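Paenibacillus xanthan lyase (PDB 6F2P) probably acts as a lyase that cleaves the polysaccharide xanthan, with a family 8 polysaccharide lyase core and calcium ions bound along its chain. Local coordinates at residues 43-48 / 94-99; 76-81 / 138-143; 424-429 / 514-519. One frame throughout, in Å; residues are numbered along the deposited sequence.

Interaction 1 of 3, residues 43-48 / 94-99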
ATOM      1  N   GLY A  43     -42.920 -13.366  22.511  1.00 18.16           N
ATOM      2  CA  GLY A  43     -42.186 -14.615  22.444  1.00 16.76           C
ATOM      3  C   GLY A  43     -41.431 -14.965  23.721  1.00 22.90           C
ATOM      4  O   GLY A  43     -41.625 -16.043  24.309  1.00 18.83           O
ATOM      5  N   TYR A  44     -40.562 -14.057  24.150  1.00 22.00           N
ATOM      6  CA  TYR A  44     -39.718 -14.316  25.308  1.00 19.08           C
ATOM      7  C   TYR A  44     -40.520 -14.239  26.594  1.00 20.26           C
ATOM      8  O   TYR A  44     -40.141 -14.840  27.600  1.00 23.49           O
ATOM      9  CB  TYR A  44     -38.531 -13.352  25.338  1.00 20.19           C
ATOM     10  CG  TYR A  44     -37.548 -13.615  24.220  1.00 23.15           C
ATOM     11  CD1 TYR A  44     -37.033 -14.886  24.020  1.00 20.87           C
ATOM     12  CD2 TYR A  44     -37.143 -12.600  23.358  1.00 22.39           C
ATOM     13  CE1 TYR A  44     -36.147 -15.143  23.000  1.00 21.65           C
ATOM     14  CE2 TYR A  44     -36.246 -12.852  22.334  1.00 19.14           C
ATOM     15  CZ  TYR A  44     -35.755 -14.128  22.162  1.00 22.84           C
ATOM     16  OH  TYR A  44     -34.863 -14.405  21.154  1.00 32.04           O
ATOM     17  N   TRP A  45     -41.623 -13.495  26.563  1.00 19.12           N
ATOM     18  CA  TRP A  45     -42.501 -13.409  27.726  1.00 22.50           C
ATOM     19  C   TRP A  45     -43.167 -14.778  27.915  1.00 23.98           C
ATOM     20  O   TRP A  45     -43.282 -15.299  29.032  1.00 23.29           O
ATOM     21  CB  TRP A  45     -43.555 -12.316  27.528  1.00 18.49           C
ATOM     22  CG  TRP A  45     -44.283 -11.953  28.785  1.00 17.21           C
ATOM     23  CD1 TRP A  45     -43.928 -12.277  30.065  1.00 22.79           C
ATOM     24  CD2 TRP A  45     -45.493 -11.191  28.887  1.00 17.27           C
ATOM     25  NE1 TRP A  45     -44.840 -11.764  30.957  1.00 18.58           N
ATOM     26  CE2 TRP A  45     -45.812 -11.093  30.259  1.00 21.50           C
ATOM     27  CE3 TRP A  45     -46.336 -10.585  27.955  1.00 14.56           C
ATOM     28  CZ2 TRP A  45     -46.943 -10.413  30.720  1.00 19.68           C
ATOM     29  CZ3 TRP A  45     -47.461  -9.913  28.415  1.00 19.32           C
ATOM     30  CH2 TRP A  45     -47.754  -9.836  29.786  1.00 18.05           C
ATOM     31  N   ASP A  46     -43.582 -15.358  26.796  1.00 19.75           N
ATOM     32  CA  ASP A  46     -44.231 -16.649  26.792  1.00 20.98           C
ATOM     33  C   ASP A  46     -43.301 -17.742  27.284  1.00 22.07           C
ATOM     34  O   ASP A  46     -43.717 -18.608  28.041  1.00 26.84           O
ATOM     35  CB  ASP A  46     -44.752 -16.975  25.390  1.00 22.85           C
ATOM     36  CG  ASP A  46     -45.992 -16.173  25.031  1.00 26.35           C
ATOM     37  OD1 ASP A  46     -46.590 -15.560  25.949  1.00 27.98           O
ATOM     38  OD2 ASP A  46     -46.370 -16.160  23.840  1.00 26.91           O
ATOM     39  N   SER A  47     -42.043 -17.708  26.861  1.00 22.35           N
ATOM     40  CA  SER A  47     -41.101 -18.760  27.234  1.00 17.34           C
ATOM     41  C   SER A  47     -40.440 -18.504  28.577  1.00 17.30           C
ATOM     42  O   SER A  47     -39.655 -19.318  29.044  1.00 21.81           O
ATOM     43  CB  SER A  47     -40.025 -18.929  26.169  1.00 19.22           C
ATOM     44  OG  SER A  47     -39.385 -17.692  25.899  1.00 25.22           O
ATOM     45  N   MET A  48     -40.750 -17.378  29.203  1.00 17.14           N
ATOM     46  CA  MET A  48     -40.066 -17.014  30.434  1.00 18.40           C
ATOM     47  C   MET A  48     -40.442 -17.921  31.613  1.00 18.19           C
ATOM     48  O   MET A  48     -41.600 -18.290  31.796  1.00 17.63           O
ATOM     49  CB  MET A  48     -40.325 -15.545  30.789  1.00 16.06           C
ATOM     50  CG  MET A  48     -39.504 -15.055  31.980  1.00 15.87           C
ATOM     51  SD  MET A  48     -39.760 -13.320  32.389  1.00 17.38           S
ATOM     52  CE  MET A  48     -38.521 -13.087  33.657  1.00 15.30           C
ATOM     53  N   ASN A  94     -48.065  -2.330  29.543  1.00 22.97           N
ATOM     54  CA  ASN A  94     -48.624  -3.540  30.138  1.00 20.64           C
ATOM     55  C   ASN A  94     -48.072  -3.817  31.540  1.00 23.07           C
ATOM     56  O   ASN A  94     -46.866  -3.992  31.720  1.00 24.48           O
ATOM     57  CB  ASN A  94     -48.352  -4.726  29.226  1.00 19.10           C
ATOM     58  CG  ASN A  94     -49.100  -5.968  29.648  1.00 21.32           C
ATOM     59  OD1 ASN A  94     -48.850  -6.534  30.720  1.00 22.01           O
ATOM     60  ND2 ASN A  94     -50.011  -6.418  28.793  1.00 15.76           N
ATOM     61  N   ALA A  95     -48.962  -3.866  32.529  1.00 24.60           N
ATOM     62  CA  ALA A  95     -48.545  -3.937  33.930  1.00 22.58           C
ATOM     63  C   ALA A  95     -47.953  -5.280  34.302  1.00 24.18           C
ATOM     64  O   ALA A  95     -47.017  -5.350  35.103  1.00 28.90           O
ATOM     65  CB  ALA A  95     -49.700  -3.607  34.849  1.00 14.08           C
ATOM     66  N   ALA A  96     -48.509  -6.345  33.733  1.00 18.71           N
ATOM     67  CA  ALA A  96     -48.023  -7.688  34.015  1.00 20.30           C
ATOM     68  C   ALA A  96     -46.636  -7.861  33.404  1.00 23.40           C
ATOM     69  O   ALA A  96     -45.742  -8.425  34.032  1.00 21.39           O
ATOM     70  CB  ALA A  96     -48.982  -8.719  33.477  1.00 17.16           C
ATOM     71  N   LEU A  97     -46.470  -7.363  32.178  1.00 25.58           N
ATOM     72  CA  LEU A  97     -45.170  -7.339  31.503  1.00 20.18           C
ATOM     73  C   LEU A  97     -44.139  -6.603  32.352  1.00 20.59           C
ATOM     74  O   LEU A  97     -43.066  -7.136  32.629  1.00 20.23           O
ATOM     75  CB  LEU A  97     -45.295  -6.662  30.136  1.00 19.70           C
ATOM     76  CG  LEU A  97     -44.062  -6.669  29.234  1.00 19.24           C
ATOM     77  CD1 LEU A  97     -43.545  -8.085  29.104  1.00 18.06           C
ATOM     78  CD2 LEU A  97     -44.401  -6.087  27.864  1.00 15.27           C
ATOM     79  N   LYS A  98     -44.485  -5.384  32.766  1.00 20.90           N
ATOM     80  CA  LYS A  98     -43.649  -4.582  33.659  1.00 21.05           C
ATOM     81  C   LYS A  98     -43.191  -5.391  34.872  1.00 23.74           C
ATOM     82  O   LYS A  98     -41.996  -5.465  35.169  1.00 24.41           O
ATOM     83  CB  LYS A  98     -44.403  -3.327  34.115  1.00 22.65           C
ATOM     84  CG  LYS A  98     -43.707  -2.519  35.216  1.00 25.00           C
ATOM     85  CD  LYS A  98     -44.491  -1.249  35.558  1.00 24.93           C
ATOM     86  CE  LYS A  98     -44.938  -1.224  37.023  1.00 35.30           C
ATOM     87  NZ  LYS A  98     -43.987  -0.488  37.916  1.00 29.95           N
ATOM     88  N   ALA A  99     -44.147  -6.015  35.553  1.00 21.83           N
ATOM     89  CA  ALA A  99     -43.849  -6.780  36.759  1.00 20.13           C
ATOM     90  C   ALA A  99     -42.891  -7.924  36.472  1.00 18.13           C
ATOM     91  O   ALA A  99     -41.984  -8.190  37.258  1.00 21.22           O
ATOM     92  CB  ALA A  99     -45.132  -7.298  37.397  1.00 16.23           C
TER

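Interaction 2 of 3, residues 76-81 / 138-143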
ATOM      1  N   HIS A  76     -33.038 -10.897  26.310  1.00 19.48           N
ATOM      2  CA  HIS A  76     -34.448 -11.276  26.358  1.00 21.72           C
ATOM      3  C   HIS A  76     -35.249 -10.250  27.152  1.00 20.13           C
ATOM      4  O   HIS A  76     -36.270  -9.750  26.663  1.00 18.20           O
ATOM      5  CB  HIS A  76     -34.623 -12.668  26.951  1.00 16.97           C
ATOM      6  CG  HIS A  76     -34.090 -13.760  26.085  1.00 21.88           C
ATOM      7  ND1 HIS A  76     -33.685 -13.546  24.787  1.00 26.83           N
ATOM      8  CD2 HIS A  76     -33.894 -15.080  26.327  1.00 23.22           C
ATOM      9  CE1 HIS A  76     -33.255 -14.689  24.265  1.00 23.97           C
ATOM     10  NE2 HIS A  76     -33.378 -15.629  25.185  1.00 19.49           N
ATOM     11  N   LEU A  77     -34.776  -9.932  28.361  1.00 14.66           N
ATOM     12  CA  LEU A  77     -35.363  -8.861  29.174  1.00 16.17           C
ATOM     13  C   LEU A  77     -35.422  -7.519  28.436  1.00 18.36           C
ATOM     14  O   LEU A  77     -36.428  -6.809  28.498  1.00 20.93           O
ATOM     15  CB  LEU A  77     -34.608  -8.699  30.492  1.00 13.81           C
ATOM     16  CG  LEU A  77     -34.845  -9.808  31.516  1.00 16.45           C
ATOM     17  CD1 LEU A  77     -33.869  -9.692  32.669  1.00 12.92           C
ATOM     18  CD2 LEU A  77     -36.285  -9.767  32.021  1.00 16.49           C
ATOM     19  N   TYR A  78     -34.355  -7.180  27.721  1.00 15.82           N
ATOM     20  CA  TYR A  78     -34.365  -5.954  26.943  1.00 15.77           C
ATOM     21  C   TYR A  78     -35.490  -5.927  25.908  1.00 16.38           C
ATOM     22  O   TYR A  78     -36.165  -4.905  25.743  1.00 12.06           O
ATOM     23  CB  TYR A  78     -33.028  -5.708  26.247  1.00 16.85           C
ATOM     24  CG  TYR A  78     -33.110  -4.514  25.330  1.00 18.29           C
ATOM     25  CD1 TYR A  78     -33.124  -3.222  25.843  1.00 17.15           C
ATOM     26  CD2 TYR A  78     -33.225  -4.675  23.959  1.00 17.49           C
ATOM     27  CE1 TYR A  78     -33.228  -2.123  25.008  1.00 18.00           C
ATOM     28  CE2 TYR A  78     -33.332  -3.576  23.113  1.00 19.30           C
ATOM     29  CZ  TYR A  78     -33.331  -2.304  23.644  1.00 20.81           C
ATOM     30  OH  TYR A  78     -33.426  -1.213  22.810  1.00 24.77           O
ATOM     31  N   ASP A  79     -35.675  -7.037  25.198  1.00 20.51           N
ATOM     32  CA  ASP A  79     -36.694  -7.095  24.149  1.00 22.65           C
ATOM     33  C   ASP A  79     -38.067  -6.811  24.729  1.00 17.97           C
ATOM     34  O   ASP A  79     -38.855  -6.087  24.129  1.00 18.42           O
ATOM     35  CB  ASP A  79     -36.700  -8.451  23.436  1.00 21.52           C
ATOM     36  CG  ASP A  79     -35.500  -8.637  22.520  1.00 27.38           C
ATOM     37  OD1 ASP A  79     -34.878  -7.622  22.137  1.00 25.30           O
ATOM     38  OD2 ASP A  79     -35.182  -9.795  22.173  1.00 28.02           O
ATOM     39  N   MET A  80     -38.335  -7.377  25.905  1.00 19.22           N
ATOM     40  CA  MET A  80     -39.611  -7.192  26.594  1.00 20.54           C
ATOM     41  C   MET A  80     -39.771  -5.736  27.022  1.00 18.75           C
ATOM     42  O   MET A  80     -40.809  -5.109  26.779  1.00 17.59           O
ATOM     43  CB  MET A  80     -39.706  -8.132  27.804  1.00 13.65           C
ATOM     44  CG  MET A  80     -39.687  -9.605  27.432  1.00 16.66           C
ATOM     45  SD  MET A  80     -39.347 -10.721  28.819  1.00 22.20           S
ATOM     46  CE  MET A  80     -40.788 -10.450  29.849  1.00 17.10           C
ATOM     47  N   ALA A  81     -38.730  -5.210  27.658  1.00 17.08           N
ATOM     48  CA  ALA A  81     -38.683  -3.803  28.043  1.00 16.79           C
ATOM     49  C   ALA A  81     -38.921  -2.879  26.842  1.00 16.29           C
ATOM     50  O   ALA A  81     -39.580  -1.845  26.964  1.00 18.47           O
ATOM     51  CB  ALA A  81     -37.350  -3.489  28.721  1.00 12.17           C
ATOM     52  N   VAL A 138     -32.395  -0.720  31.895  1.00 14.56           N
ATOM     53  CA  VAL A 138     -32.531   0.342  32.879  1.00 17.36           C
ATOM     54  C   VAL A 138     -32.873   1.684  32.229  1.00 18.70           C
ATOM     55  O   VAL A 138     -33.628   2.473  32.790  1.00 23.32           O
ATOM     56  CB  VAL A 138     -31.265   0.471  33.738  1.00 18.25           C
ATOM     57  CG1 VAL A 138     -31.357   1.680  34.660  1.00 11.88           C
ATOM     58  CG2 VAL A 138     -31.056  -0.808  34.549  1.00 16.08           C
ATOM     59  N   ALA A 139     -32.343   1.940  31.041  1.00 15.60           N
ATOM     60  CA  ALA A 139     -32.655   3.191  30.359  1.00 18.09           C
ATOM     61  C   ALA A 139     -34.150   3.273  30.060  1.00 21.04           C
ATOM     62  O   ALA A 139     -34.798   4.287  30.328  1.00 26.63           O
ATOM     63  CB  ALA A 139     -31.831   3.336  29.083  1.00 15.44           C
ATOM     64  N   LEU A 140     -34.699   2.188  29.529  1.00 17.24           N
ATOM     65  CA  LEU A 140     -36.110   2.144  29.180  1.00 18.68           C
ATOM     66  C   LEU A 140     -37.016   2.166  30.411  1.00 22.67           C
ATOM     67  O   LEU A 140     -38.061   2.808  30.408  1.00 25.04           O
ATOM     68  CB  LEU A 140     -36.404   0.888  28.359  1.00 17.12           C
ATOM     69  CG  LEU A 140     -35.665   0.749  27.031  1.00 16.27           C
ATOM     70  CD1 LEU A 140     -35.935  -0.608  26.415  1.00 13.67           C
ATOM     71  CD2 LEU A 140     -36.068   1.865  26.071  1.00 14.59           C
ATOM     72  N   MET A 141     -36.607   1.459  31.460  1.00 20.34           N
ATOM     73  CA  MET A 141     -37.486   1.170  32.583  1.00 15.16           C
ATOM     74  C   MET A 141     -37.269   2.109  33.771  1.00 26.83           C
ATOM     75  O   MET A 141     -37.900   1.953  34.826  1.00 28.36           O
ATOM     76  CB  MET A 141     -37.266  -0.273  33.031  1.00 17.13           C
ATOM     77  CG  MET A 141     -37.533  -1.315  31.959  1.00 20.59           C
ATOM     78  SD  MET A 141     -39.278  -1.448  31.530  1.00 23.09           S
ATOM     79  CE  MET A 141     -39.962  -1.868  33.139  1.00 19.58           C
ATOM     80  N   TYR A 142     -36.383   3.082  33.583  1.00 25.30           N
ATOM     81  CA  TYR A 142     -35.922   3.979  34.641  1.00 22.81           C
ATOM     82  C   TYR A 142     -37.016   4.532  35.565  1.00 25.20           C
ATOM     83  O   TYR A 142     -36.942   4.400  36.790  1.00 21.54           O
ATOM     84  CB  TYR A 142     -35.157   5.137  34.004  1.00 24.39           C
ATOM     85  CG  TYR A 142     -34.203   5.833  34.938  1.00 23.39           C
ATOM     86  CD1 TYR A 142     -32.940   5.313  35.177  1.00 23.33           C
ATOM     87  CD2 TYR A 142     -34.555   7.018  35.570  1.00 22.38           C
ATOM     88  CE1 TYR A 142     -32.051   5.952  36.031  1.00 28.28           C
ATOM     89  CE2 TYR A 142     -33.672   7.666  36.427  1.00 25.31           C
ATOM     90  CZ  TYR A 142     -32.424   7.126  36.655  1.00 29.65           C
ATOM     91  OH  TYR A 142     -31.542   7.765  37.502  1.00 38.56           O
ATOM     92  N   THR A 143     -38.025   5.152  34.966  1.00 22.41           N
ATOM     93  CA  THR A 143     -39.107   5.773  35.719  1.00 23.42           C
ATOM     94  C   THR A 143     -39.987   4.765  36.472  1.00 30.91           C
ATOM     95  O   THR A 143     -40.778   5.145  37.344  1.00 31.34           O
ATOM     96  CB  THR A 143     -39.998   6.594  34.786  1.00 21.93           C
ATOM     97  OG1 THR A 143     -40.532   5.736  33.773  1.00 33.59           O
ATOM     98  CG2 THR A 143     -39.194   7.688  34.127  1.00 22.31           C
TER

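Interaction 3 of 3, residues 424-429 / 514-519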
ATOM      1  N   ASP A 424     -27.489 -12.980  -1.238  1.00 18.50           N
ATOM      2  CA  ASP A 424     -28.429 -13.972  -1.757  1.00 18.34           C
ATOM      3  C   ASP A 424     -27.741 -15.348  -1.815  1.00 20.45           C
ATOM      4  O   ASP A 424     -27.964 -16.144  -2.730  1.00 18.75           O
ATOM      5  CB  ASP A 424     -28.955 -13.506  -3.122  1.00 18.83           C
ATOM      6  CG  ASP A 424     -29.935 -14.474  -3.757  1.00 26.26           C
ATOM      7  OD1 ASP A 424     -30.779 -15.060  -3.033  1.00 27.16           O
ATOM      8  OD2 ASP A 424     -29.836 -14.646  -4.998  1.00 25.28           O
ATOM      9  N   HIS A 425     -26.878 -15.592  -0.829  1.00 16.99           N
ATOM     10  CA  HIS A 425     -26.168 -16.862  -0.664  1.00 16.97           C
ATOM     11  C   HIS A 425     -25.074 -17.138  -1.682  1.00 21.05           C
ATOM     12  O   HIS A 425     -24.731 -18.299  -1.911  1.00 20.41           O
ATOM     13  CB  HIS A 425     -27.137 -18.045  -0.606  1.00 17.52           C
ATOM     14  CG  HIS A 425     -28.236 -17.858   0.385  1.00 20.19           C
ATOM     15  ND1 HIS A 425     -28.002 -17.695   1.733  1.00 17.61           N
ATOM     16  CD2 HIS A 425     -29.580 -17.768   0.222  1.00 16.23           C
ATOM     17  CE1 HIS A 425     -29.152 -17.525   2.362  1.00 20.47           C
ATOM     18  NE2 HIS A 425     -30.123 -17.569   1.466  1.00 19.60           N
ATOM     19  N   PHE A 426     -24.521 -16.082  -2.275  1.00 19.27           N
ATOM     20  CA  PHE A 426     -23.327 -16.215  -3.109  1.00 16.77           C
ATOM     21  C   PHE A 426     -22.249 -17.100  -2.447  1.00 18.74           C
ATOM     22  O   PHE A 426     -21.797 -18.090  -3.033  1.00 20.80           O
ATOM     23  CB  PHE A 426     -22.739 -14.837  -3.460  1.00 15.82           C
ATOM     24  CG  PHE A 426     -21.347 -14.903  -4.031  1.00 17.94           C
ATOM     25  CD1 PHE A 426     -21.156 -15.072  -5.393  1.00 13.62           C
ATOM     26  CD2 PHE A 426     -20.231 -14.827  -3.202  1.00 14.78           C
ATOM     27  CE1 PHE A 426     -19.895 -15.162  -5.918  1.00 13.04           C
ATOM     28  CE2 PHE A 426     -18.961 -14.914  -3.723  1.00 17.08           C
ATOM     29  CZ  PHE A 426     -18.791 -15.075  -5.089  1.00 18.16           C
ATOM     30  N   TRP A 427     -21.862 -16.750  -1.223  1.00 14.60           N
ATOM     31  CA  TRP A 427     -20.736 -17.402  -0.554  1.00 16.37           C
ATOM     32  C   TRP A 427     -20.948 -18.857  -0.151  1.00 17.35           C
ATOM     33  O   TRP A 427     -19.978 -19.594   0.025  1.00 18.64           O
ATOM     34  CB  TRP A 427     -20.294 -16.599   0.673  1.00 17.33           C
ATOM     35  CG  TRP A 427     -19.522 -15.361   0.324  1.00 15.63           C
ATOM     36  CD1 TRP A 427     -19.944 -14.069   0.457  1.00 15.09           C
ATOM     37  CD2 TRP A 427     -18.206 -15.298  -0.234  1.00 15.72           C
ATOM     38  NE1 TRP A 427     -18.963 -13.204   0.032  1.00 16.61           N
ATOM     39  CE2 TRP A 427     -17.888 -13.932  -0.401  1.00 17.00           C
ATOM     40  CE3 TRP A 427     -17.261 -16.262  -0.603  1.00 16.43           C
ATOM     41  CZ2 TRP A 427     -16.667 -13.507  -0.919  1.00 13.60           C
ATOM     42  CZ3 TRP A 427     -16.051 -15.838  -1.121  1.00 20.30           C
ATOM     43  CH2 TRP A 427     -15.763 -14.469  -1.272  1.00 14.78           C
ATOM     44  N   ALA A 428     -22.201 -19.272   0.003  1.00 15.24           N
ATOM     45  CA  ALA A 428     -22.482 -20.633   0.458  1.00 18.12           C
ATOM     46  C   ALA A 428     -22.660 -21.601  -0.702  1.00 19.95           C
ATOM     47  O   ALA A 428     -22.823 -22.803  -0.489  1.00 21.62           O
ATOM     48  CB  ALA A 428     -23.705 -20.659   1.376  1.00 15.64           C
ATOM     49  N   THR A 429     -22.619 -21.076  -1.925  1.00 18.98           N
ATOM     50  CA  THR A 429     -22.823 -21.890  -3.125  1.00 19.27           C
ATOM     51  C   THR A 429     -21.652 -21.851  -4.105  1.00 24.98           C
ATOM     52  O   THR A 429     -21.399 -22.840  -4.790  1.00 26.04           O
ATOM     53  CB  THR A 429     -24.083 -21.460  -3.892  1.00 19.40           C
ATOM     54  OG1 THR A 429     -24.086 -20.035  -4.026  1.00 19.32           O
ATOM     55  CG2 THR A 429     -25.343 -21.896  -3.162  1.00 17.30           C
ATOM     56  N   ASN A 514     -16.535 -16.006 -12.217  1.00 18.13           N
ATOM     57  CA  ASN A 514     -17.358 -17.000 -11.547  1.00 14.96           C
ATOM     58  C   ASN A 514     -18.617 -16.297 -11.082  1.00 16.35           C
ATOM     59  O   ASN A 514     -18.761 -15.986  -9.910  1.00 19.01           O
ATOM     60  CB  ASN A 514     -16.621 -17.655 -10.373  1.00 12.83           C
ATOM     61  CG  ASN A 514     -17.251 -18.978  -9.966  1.00 16.44           C
ATOM     62  OD1 ASN A 514     -18.394 -19.259 -10.323  1.00 16.73           O
ATOM     63  ND2 ASN A 514     -16.512 -19.798  -9.231  1.00 13.03           N
ATOM     64  N   ARG A 515     -19.521 -16.024 -12.018  1.00 16.54           N
ATOM     65  CA  ARG A 515     -20.631 -15.115 -11.766  1.00 15.05           C
ATOM     66  C   ARG A 515     -21.890 -15.856 -11.379  1.00 21.20           C
ATOM     67  O   ARG A 515     -22.227 -16.863 -11.994  1.00 22.04           O
ATOM     68  CB  ARG A 515     -20.927 -14.300 -13.027  1.00 20.60           C
ATOM     69  CG  ARG A 515     -21.806 -13.077 -12.800  1.00 15.92           C
ATOM     70  CD  ARG A 515     -20.981 -11.940 -12.222  1.00 19.94           C
ATOM     71  NE  ARG A 515     -21.768 -10.728 -12.012  1.00 20.80           N
ATOM     72  CZ  ARG A 515     -21.320  -9.670 -11.343  1.00 16.71           C
ATOM     73  NH1 ARG A 515     -20.101  -9.693 -10.830  1.00 13.67           N
ATOM     74  NH2 ARG A 515     -22.089  -8.599 -11.181  1.00 15.17           N
ATOM     75  N   LYS A 516     -22.602 -15.344 -10.380  1.00 24.08           N
ATOM     76  CA  LYS A 516     -23.897 -15.910 -10.030  1.00 20.36           C
ATOM     77  C   LYS A 516     -24.946 -15.440 -11.025  1.00 20.84           C
ATOM     78  O   LYS A 516     -24.985 -14.264 -11.381  1.00 24.50           O
ATOM     79  CB  LYS A 516     -24.313 -15.525  -8.614  1.00 21.58           C
ATOM     80  CG  LYS A 516     -25.369 -16.448  -8.043  1.00 20.56           C
ATOM     81  CD  LYS A 516     -26.287 -15.719  -7.107  1.00 25.18           C
ATOM     82  CE  LYS A 516     -25.524 -15.105  -5.971  1.00 19.72           C
ATOM     83  NZ  LYS A 516     -26.378 -14.117  -5.275  1.00 23.17           N
ATOM     84  N   LEU A 517     -25.801 -16.360 -11.457  1.00 21.36           N
ATOM     85  CA  LEU A 517     -26.760 -16.083 -12.520  1.00 20.62           C
ATOM     86  C   LEU A 517     -28.172 -15.885 -11.978  1.00 20.55           C
ATOM     87  O   LEU A 517     -28.388 -15.930 -10.766  1.00 24.72           O
ATOM     88  CB  LEU A 517     -26.730 -17.212 -13.552  1.00 18.91           C
ATOM     89  CG  LEU A 517     -25.313 -17.515 -14.049  1.00 21.92           C
ATOM     90  CD1 LEU A 517     -25.302 -18.610 -15.103  1.00 19.23           C
ATOM     91  CD2 LEU A 517     -24.675 -16.241 -14.594  1.00 21.83           C
ATOM     92  N   ASN A 518     -29.130 -15.659 -12.874  1.00 16.24           N
ATOM     93  CA  ASN A 518     -30.524 -15.581 -12.468  1.00 17.52           C
ATOM     94  C   ASN A 518     -31.020 -16.948 -11.996  1.00 21.65           C
ATOM     95  O   ASN A 518     -30.268 -17.928 -12.026  1.00 20.92           O
ATOM     96  CB  ASN A 518     -31.406 -15.003 -13.580  1.00 13.48           C
ATOM     97  CG  ASN A 518     -31.371 -15.824 -14.856  1.00 22.42           C
ATOM     98  OD1 ASN A 518     -31.197 -17.047 -14.839  1.00 22.49           O
ATOM     99  ND2 ASN A 518     -31.552 -15.147 -15.981  1.00 22.31           N
ATOM    100  N   SER A 519     -32.277 -17.022 -11.570  1.00 23.03           N
ATOM    101  CA  SER A 519     -32.778 -18.237 -10.921  1.00 28.95           C
ATOM    102  C   SER A 519     -32.855 -19.416 -11.887  1.00 22.99           C
ATOM    103  O   SER A 519     -32.799 -20.567 -11.466  1.00 28.98           O
ATOM    104  CB  SER A 519     -34.126 -17.995 -10.241  1.00 21.19           C
ATOM    105  OG  SER A 519     -35.110 -17.653 -11.196  1.00 37.63           O
TER

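Interaction 1 of 3, residues 43-48 / 94-99
Trp45, in the last turn of helix 28-46, faces Leu97, in the first turn of helix 95-111, with their CA atoms 7.6 Å apart, the nearest backbone approach of the two segments. The indole bridges that gap. With CG anti to the backbone N (chi1 -167°), it reaches out to the second helix start, where Leu97 CD1 lies over one ring face, 3.9 Å from the centroid of the five-membered ring and 18° off its normal, a CH-pi contact. Both segments belong to the N-terminal alpha-helical domain of the family 8 lyases, probably an alpha/alpha toroid, and here a helix C-terminus meets a helix N-terminus. Asn94 is the N-cap: its OD1 accepts from Leu97 N at 2.9 Å, nearly straight at the hydrogen (172°), the donor tilted out of the carbonyl plane. The same OD1 lies 3.6 Å from Trp45 CH2, the amide standing almost perpendicular to the indole. Ala96 CB comes in at the ring edge, in plane, 3.8 Å from Trp45 CZ2. No hydrogen bond joins the segments; Trp45 NE1 donates instead to Asp100, further along the second helix, which together with Leu97 probably limits the indole's rotation.

Interaction 2 of 3, residues 76-81 / 138-143
Tyr78 and Leu140 meet with their side chains crossing at about a right angle between helix 68-85 and the end of helix 123-141. Leu140 does the touching with a single branch: its CD1 is 3.4 Å from Tyr78 CE1 and 3.9 Å from Tyr78 CD1, so the methyl approaches the phenol ring obliquely, nearest its CE1 corner. Tyr78 CB points across the direction of the second helix, but with CG anti to its own N (chi1 174°) the ring swings round and CE1 makes the contact.

Ala81 is the second point of contact, and its CA is 6.6 Å from that of Leu140, the closest backbone approach of the two segments. Its CB points at the second helix and touches two residues of it, Leu140 CD1 at 4.0 Å and Met141 CG at 3.9 Å. The Met141 chain, bent at chi2 and chi3, also brings SD to 4.0 Å from Ala81 CB. Leu17 of helix 4-18 packs on both Tyr78 and Leu140, tying a third helix of the alpha-helical domain to the pair.

With no hydrogen bond or charge pair across it, this contact between the two segments rests on dispersion and the hydrophobic effect, and the small alanine is consistent with the close approach of the backbones.

Interaction 3 of 3, residues 424-429 / 514-519
Phe426 and Lys516 mark the closest backbone approach, 7.0 Å between CA atoms, where the start of the short, weakly bonded helix at about 426-429 passes beside the end region of strand 508-516. Lys516 supplies most of the contact from the strand side. With CG anti to the backbone N (chi1 -160°) and bends at chi2 and chi3, the end of its chain meets Phe426, with CE 3.8 Å from Phe426 CB, at the ring edge and near its plane. Phe426 CE1, on the same ring, comes within 4.2 Å of Asn514 O, again at the edge. The ammonium group then reaches Asp424: Lys516 NZ is 3.5 Å from Asp424 OD2, a rather long salt bridge, and 3.4 Å from Asp424 CB. Lys516 NZ also hydrogen-bonds to the carbonyl oxygens of Asn423 and Ser420, so the buried charge is gripped by loop backbone as well as by the carboxylate. Asp424 OD1 has a second mate in Arg597, and an acid paired with two cations would probably stay ionised. A methionine in place of Lys516 would probably leave the Asn423 and Ser420 carbonyls without their donor and Asp424 with one cation fewer.

This is the super-sandwich domain typical of family 8 lyases. Strand 508-516 lies in a five-stranded antiparallel sheet between strands 439-441 and 595-607, the latter supplying Arg597. Elsewhere in segment 424-429, His425 N hydrogen-bonds to Gln291 and Trp427 NE1 to Asp278, both from the N-terminal alpha-helical domain, so the short helix 426-429 sits between this sheet and the helical part of the enzyme.

Interactions 1 and 2 are neighbours in the N-terminal alpha-helical domain, their centres 12 Å apart, and they touch: Met80, on helix 68-85 of interaction 2, packs on both Trp45 and Leu97 of interaction 1, while Tyr44 stacks on His76. Along the chain their segments alternate (43-48, 76-81, 94-99, 138-143), so consecutive helices 28-46, 68-85 and 95-111 are interlocked, with helix 123-141 added through interaction 2. Interaction 3 follows in sequence in the super-sandwich domain, its centre about 42 Å from that of interaction 1 and 41 Å from that of interaction 2, without touching either. The first two thus knit the helical domain, whereas the third joins a loop to a beta-sheet close to where the domains meet.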